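Local structure of putative NADH Oxidase (Clostridium acetobutylicum, 3E10) at the interface of chains A and B. The protein binds flavin mononucleotide and probably catalyses flavin-dependent redox reactions, perhaps the oxidation of NADH. Coordinates in Å, arbitrary orientation; residue numbers count along the deposited sequence, not the author numbering. Chains: chain A/B, Putative NADH Oxidase.

Contact 1: the interface of chains A and B. Residues chain A 161-162, 164, 168; chain B 44-45, 77, 133, 136.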
# COMPACT_ATOMS: atom_id res chain seq x y z
N LYS A 161 -14.38 -6.41 15.27
CA LYS A 161 -15.33 -7.22 14.48
C LYS A 161 -14.73 -7.66 13.14
O LYS A 161 -15.25 -8.56 12.49
CB LYS A 161 -16.64 -6.47 14.21
CG LYS A 161 -17.44 -6.14 15.45
CD LYS A 161 -18.79 -5.52 15.08
CE LYS A 161 -19.63 -5.22 16.32
NZ LYS A 161 -19.86 -6.43 17.19
N ARG A 162 -13.65 -7.00 12.71
CA ARG A 162 -12.99 -7.35 11.47
C ARG A 162 -12.02 -8.51 11.64
O ARG A 162 -11.39 -8.94 10.67
CB ARG A 162 -12.24 -6.16 10.87
CG ARG A 162 -13.10 -4.93 10.66
CD ARG A 162 -14.36 -5.17 9.89
NE ARG A 162 -15.09 -3.92 9.68
CZ ARG A 162 -14.86 -3.05 8.70
NH1 ARG A 162 -13.96 -3.28 7.75
NH2 ARG A 162 -15.56 -1.93 8.64
N HIS A 164 -11.21 -12.40 12.51
CA HIS A 164 -11.79 -13.72 12.49
C HIS A 164 -10.69 -14.69 12.89
O HIS A 164 -9.61 -14.72 12.28
CB HIS A 164 -12.28 -14.03 11.09
CG HIS A 164 -13.26 -13.03 10.56
ND1 HIS A 164 -14.62 -13.27 10.48
CD2 HIS A 164 -13.08 -11.77 10.11
CE1 HIS A 164 -15.22 -12.21 9.99
NE2 HIS A 164 -14.31 -11.27 9.77
N TYR A 168 -13.40 -17.96 9.12
CA TYR A 168 -14.23 -16.78 8.98
C TYR A 168 -15.41 -16.80 9.97
O TYR A 168 -15.81 -15.77 10.51
CB TYR A 168 -14.77 -16.66 7.55
CG TYR A 168 -15.21 -15.24 7.26
CD1 TYR A 168 -14.26 -14.28 6.91
CD2 TYR A 168 -16.53 -14.85 7.41
CE1 TYR A 168 -14.63 -12.98 6.67
CE2 TYR A 168 -16.90 -13.54 7.20
CZ TYR A 168 -15.94 -12.60 6.82
OH TYR A 168 -16.30 -11.28 6.63
OXT TYR A 168 -16.05 -17.84 10.20
N GLU B 44 -11.47 -7.27 6.03
CA GLU B 44 -11.71 -8.34 7.02
C GLU B 44 -10.45 -9.17 7.05
O GLU B 44 -9.78 -9.28 6.05
CB GLU B 44 -12.88 -9.23 6.54
CG GLU B 44 -14.24 -8.51 6.46
CD GLU B 44 -14.89 -8.26 7.80
OE1 GLU B 44 -14.37 -8.73 8.86
OE2 GLU B 44 -15.95 -7.55 7.82
N PHE B 45 -10.14 -9.76 8.20
CA PHE B 45 -8.90 -10.49 8.41
C PHE B 45 -9.19 -11.84 9.05
O PHE B 45 -9.88 -11.90 10.08
CB PHE B 45 -7.95 -9.70 9.34
CG PHE B 45 -7.73 -8.27 8.92
CD1 PHE B 45 -8.56 -7.27 9.36
CD2 PHE B 45 -6.74 -7.94 8.02
CE1 PHE B 45 -8.40 -5.95 8.96
CE2 PHE B 45 -6.57 -6.63 7.61
CZ PHE B 45 -7.40 -5.64 8.09
N LEU B 77 -8.98 -9.92 3.32
CA LEU B 77 -10.18 -10.06 2.53
C LEU B 77 -10.88 -8.72 2.45
O LEU B 77 -10.70 -7.90 3.33
CB LEU B 77 -11.13 -11.07 3.21
CG LEU B 77 -10.59 -12.40 3.78
CD1 LEU B 77 -11.62 -12.96 4.81
CD2 LEU B 77 -10.48 -13.36 2.69
N LYS B 133 -18.42 -16.65 1.81
CA LYS B 133 -19.57 -16.03 1.15
C LYS B 133 -19.14 -15.30 -0.12
O LYS B 133 -18.03 -14.76 -0.19
CB LYS B 133 -20.19 -14.98 2.07
CG LYS B 133 -21.06 -15.50 3.18
CD LYS B 133 -21.55 -14.36 4.08
CE LYS B 133 -20.47 -13.87 5.06
NZ LYS B 133 -19.92 -14.86 5.97
N ILE B 136 -17.34 -11.94 0.08
CA ILE B 136 -16.07 -11.82 0.79
C ILE B 136 -14.96 -12.25 -0.15
O ILE B 136 -14.86 -13.42 -0.53
CB ILE B 136 -16.08 -12.62 2.08
CG1 ILE B 136 -17.25 -12.18 3.01
CG2 ILE B 136 -14.76 -12.50 2.80
CD1 ILE B 136 -17.29 -10.72 3.39
O HOH W 1 -17.00 -8.03 10.26
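A:His164 points its imidazole edge at the carboxylate of B:Glu44: NE2 lies 2.7 Å from OE1 in a nearly straight hydrogen bond. The two flat groups stand steeply to one another, 72° apart, with OE1 in the plane of the imidazole while NE2 meets the carboxylate from above its own plane. On the far side of the ring ND1 of A:His164 donates to O of the C-terminal carboxylate of A:Tyr168, 2.8 Å away, in the carboxylate plane on a lone pair. The two bonds should hold the ring's rotation, and, lying between two carboxylates, the imidazole would be expected to favour its protonated form.

A:Tyr168, the C-terminal residue, sets its ring against one face of the imidazole, offset toward the rim. With CG anti to the backbone N (chi1 -160°), the phenol runs out from the chain end into chain B. There CE1 meets the methyl CD1 of B:Leu77 at 3.5 Å, the opposite ring edge lies beside the B:Lys133 amine, and the hydroxyl OH packs 3.4 Å from CD1 of B:Ile136 and near CG of B:Glu44. A:Arg162 crosses B:Glu44 at about a right angle, laying its CD methylene by OE2; its NE stays 4.2 Å from that oxygen, so any attraction is long-range. Water 1 joins OE2 to the backbone O of A:Lys161.

Beneath the side chains, B:Phe45 N donates to A:Arg162 O and A:His164 N to B:Phe45 O. These two bonds dock the chain A segment of 3-10 helix 160-162 and strand 163-165 alongside strand 43-48 of chain B, while the terminal tyrosine reaches on across strands 72-79 and 136-145.

Contact 2: the interface of chains A and B. Residues chain A 154, 156-158; chain B 25, 29, 32-33.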
# COMPACT_ATOMS: atom_id res chain seq x y z
N PHE A 154 -3.90 10.93 15.50
CA PHE A 154 -4.48 9.60 15.55
C PHE A 154 -6.00 9.68 15.58
O PHE A 154 -6.58 10.31 16.47
CB PHE A 154 -3.90 8.89 16.80
CG PHE A 154 -4.41 7.48 17.07
CD1 PHE A 154 -4.49 6.53 16.07
CD2 PHE A 154 -4.78 7.10 18.34
CE1 PHE A 154 -4.86 5.22 16.35
CE2 PHE A 154 -5.21 5.80 18.60
CZ PHE A 154 -5.27 4.88 17.59
N ASP A 156 -8.59 6.59 15.81
CA ASP A 156 -8.53 5.15 16.06
C ASP A 156 -9.59 4.43 15.25
O ASP A 156 -10.78 4.50 15.55
CB ASP A 156 -8.70 4.88 17.56
CG ASP A 156 -8.42 3.44 17.93
OD1 ASP A 156 -8.16 2.64 17.02
OD2 ASP A 156 -8.36 3.16 19.14
N ARG A 157 -9.15 3.72 14.21
CA ARG A 157 -10.03 3.08 13.26
C ARG A 157 -10.19 1.57 13.59
O ARG A 157 -10.86 0.82 12.88
CB ARG A 157 -9.44 3.20 11.86
CG ARG A 157 -9.34 4.64 11.31
CD ARG A 157 -10.56 4.95 10.46
NE ARG A 157 -10.62 6.36 10.09
CZ ARG A 157 -9.86 6.94 9.17
NH1 ARG A 157 -8.94 6.25 8.51
NH2 ARG A 157 -10.00 8.23 8.94
N PHE A 158 -9.58 1.10 14.68
CA PHE A 158 -9.63 -0.31 15.00
C PHE A 158 -11.05 -0.80 15.23
O PHE A 158 -11.83 -0.15 15.91
CB PHE A 158 -8.82 -0.58 16.23
CG PHE A 158 -8.72 -2.03 16.61
CD1 PHE A 158 -8.05 -2.92 15.81
CD2 PHE A 158 -9.27 -2.50 17.78
CE1 PHE A 158 -7.92 -4.23 16.16
CE2 PHE A 158 -9.15 -3.84 18.15
CZ PHE A 158 -8.47 -4.69 17.34
N GLU B 25 -2.06 -8.19 17.66
CA GLU B 25 -3.02 -7.09 17.72
C GLU B 25 -2.48 -5.82 17.05
O GLU B 25 -3.20 -5.12 16.34
CB GLU B 25 -3.42 -6.78 19.16
CG GLU B 25 -4.52 -5.72 19.24
CD GLU B 25 -5.09 -5.51 20.61
OE1 GLU B 25 -5.55 -6.49 21.22
OE2 GLU B 25 -5.07 -4.35 21.04
N ARG B 29 -4.11 -3.61 14.10
CA ARG B 29 -4.32 -2.20 14.28
C ARG B 29 -3.66 -1.40 13.15
O ARG B 29 -4.25 -0.45 12.62
CB ARG B 29 -3.80 -1.74 15.66
CG ARG B 29 -4.72 -2.15 16.79
CD ARG B 29 -4.18 -1.66 18.14
NE ARG B 29 -5.04 -2.09 19.26
CZ ARG B 29 -6.18 -1.52 19.61
NH1 ARG B 29 -6.64 -0.42 18.97
NH2 ARG B 29 -6.87 -2.02 20.62
N MSE B 32 -5.64 -1.51 9.92
CA MSE B 32 -6.90 -0.78 9.96
C MSE B 32 -6.74 0.74 10.01
O MSE B 32 -7.73 1.46 9.92
CB MSE B 32 -7.83 -1.27 11.06
CG MSE B 32 -8.20 -2.72 10.80
SE MSE B 32 -9.66 -3.38 11.89
CE MSE B 32 -8.77 -4.91 12.73
N GLN B 33 -5.50 1.22 10.14
CA GLN B 33 -5.18 2.63 9.98
C GLN B 33 -4.88 3.04 8.54
O GLN B 33 -4.60 4.21 8.28
CB GLN B 33 -3.99 3.02 10.86
CG GLN B 33 -4.24 2.95 12.33
CD GLN B 33 -5.40 3.79 12.81
OE1 GLN B 33 -6.35 3.26 13.40
NE2 GLN B 33 -5.34 5.09 12.53
O HOH W 2 -8.43 3.49 8.21
O HOH W 3 -5.81 1.24 16.65
O HOH W 4 -9.11 0.78 19.84
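A:Phe158 and B:Arg29 form the cation-pi pair of this part of the two-fold dimer interface, where the chain A loop at 154-158 packs on the C-terminal end of helix 21-32 of chain B. The guanidinium lies over one face of the phenyl ring, its CZ 4.0 Å from the ring centroid, with the planes tilted 31° apart and the overlap shifted toward the rim at CD2. B:Arg29 runs extended from CG to NE, so the same side chain also lays its CG methylene 3.6 Å from CD1 of the ring. The apolar contact continues at CE1, where the methyl CE of selenomethionine B:Met32 packs.

Charged groups hold the guanidinium in place from both chains. Within chain B, NE and NH2 grip OE2 of B:Glu25 side-on, both reaching this oxygen from the same face of its carboxylate plane. Across the interface, NH1 faces OD1 of A:Asp156 in a loose salt bridge of 3.9 Å. Waters 3 and 4 fill in around that pair, each bonding NH1 and one carboxylate oxygen of the aspartate. OD1 also accepts from A:Phe158 N, which ties the loop that presents the phenyl ring.

B:Gln33, its chain bent at chi2 (-57°), accepts a direct hydrogen bond: A:Arg157 N donates to its amide OE1, 2.9 Å, in the carbonyl plane on a lone pair. The flat amide crosses A:Phe154 near CE1 with the planes 55° apart. A:Arg157, which helps bind FMN, thus has its backbone anchored by the partner subunit. Its side chain is tied in through solvent: water 2 sits in the guanidinium plane, 2.8 Å from NH1, and 2.7 Å from the backbone O of B:Met32.

The C-alpha centres of contact 1 and contact 2 are about 16 Å apart. Both use the C-terminal stretch of chain A, which passes from the loop at 154-158 through 3-10 helix 160-162 and strand 163-165 to the chain end, laid over chain B. Contact 2 receives it on helix 21-32 and the residue after it; contact 1 receives it on the sheet, chiefly strand 43-48. Two-fold symmetry repeats both with the chains exchanged, so each subunit embraces the other, as expected for nitroreductase-family dimers. Since contact 2 includes an FMN-binding arginine, dimerisation probably helps shape the flavin site.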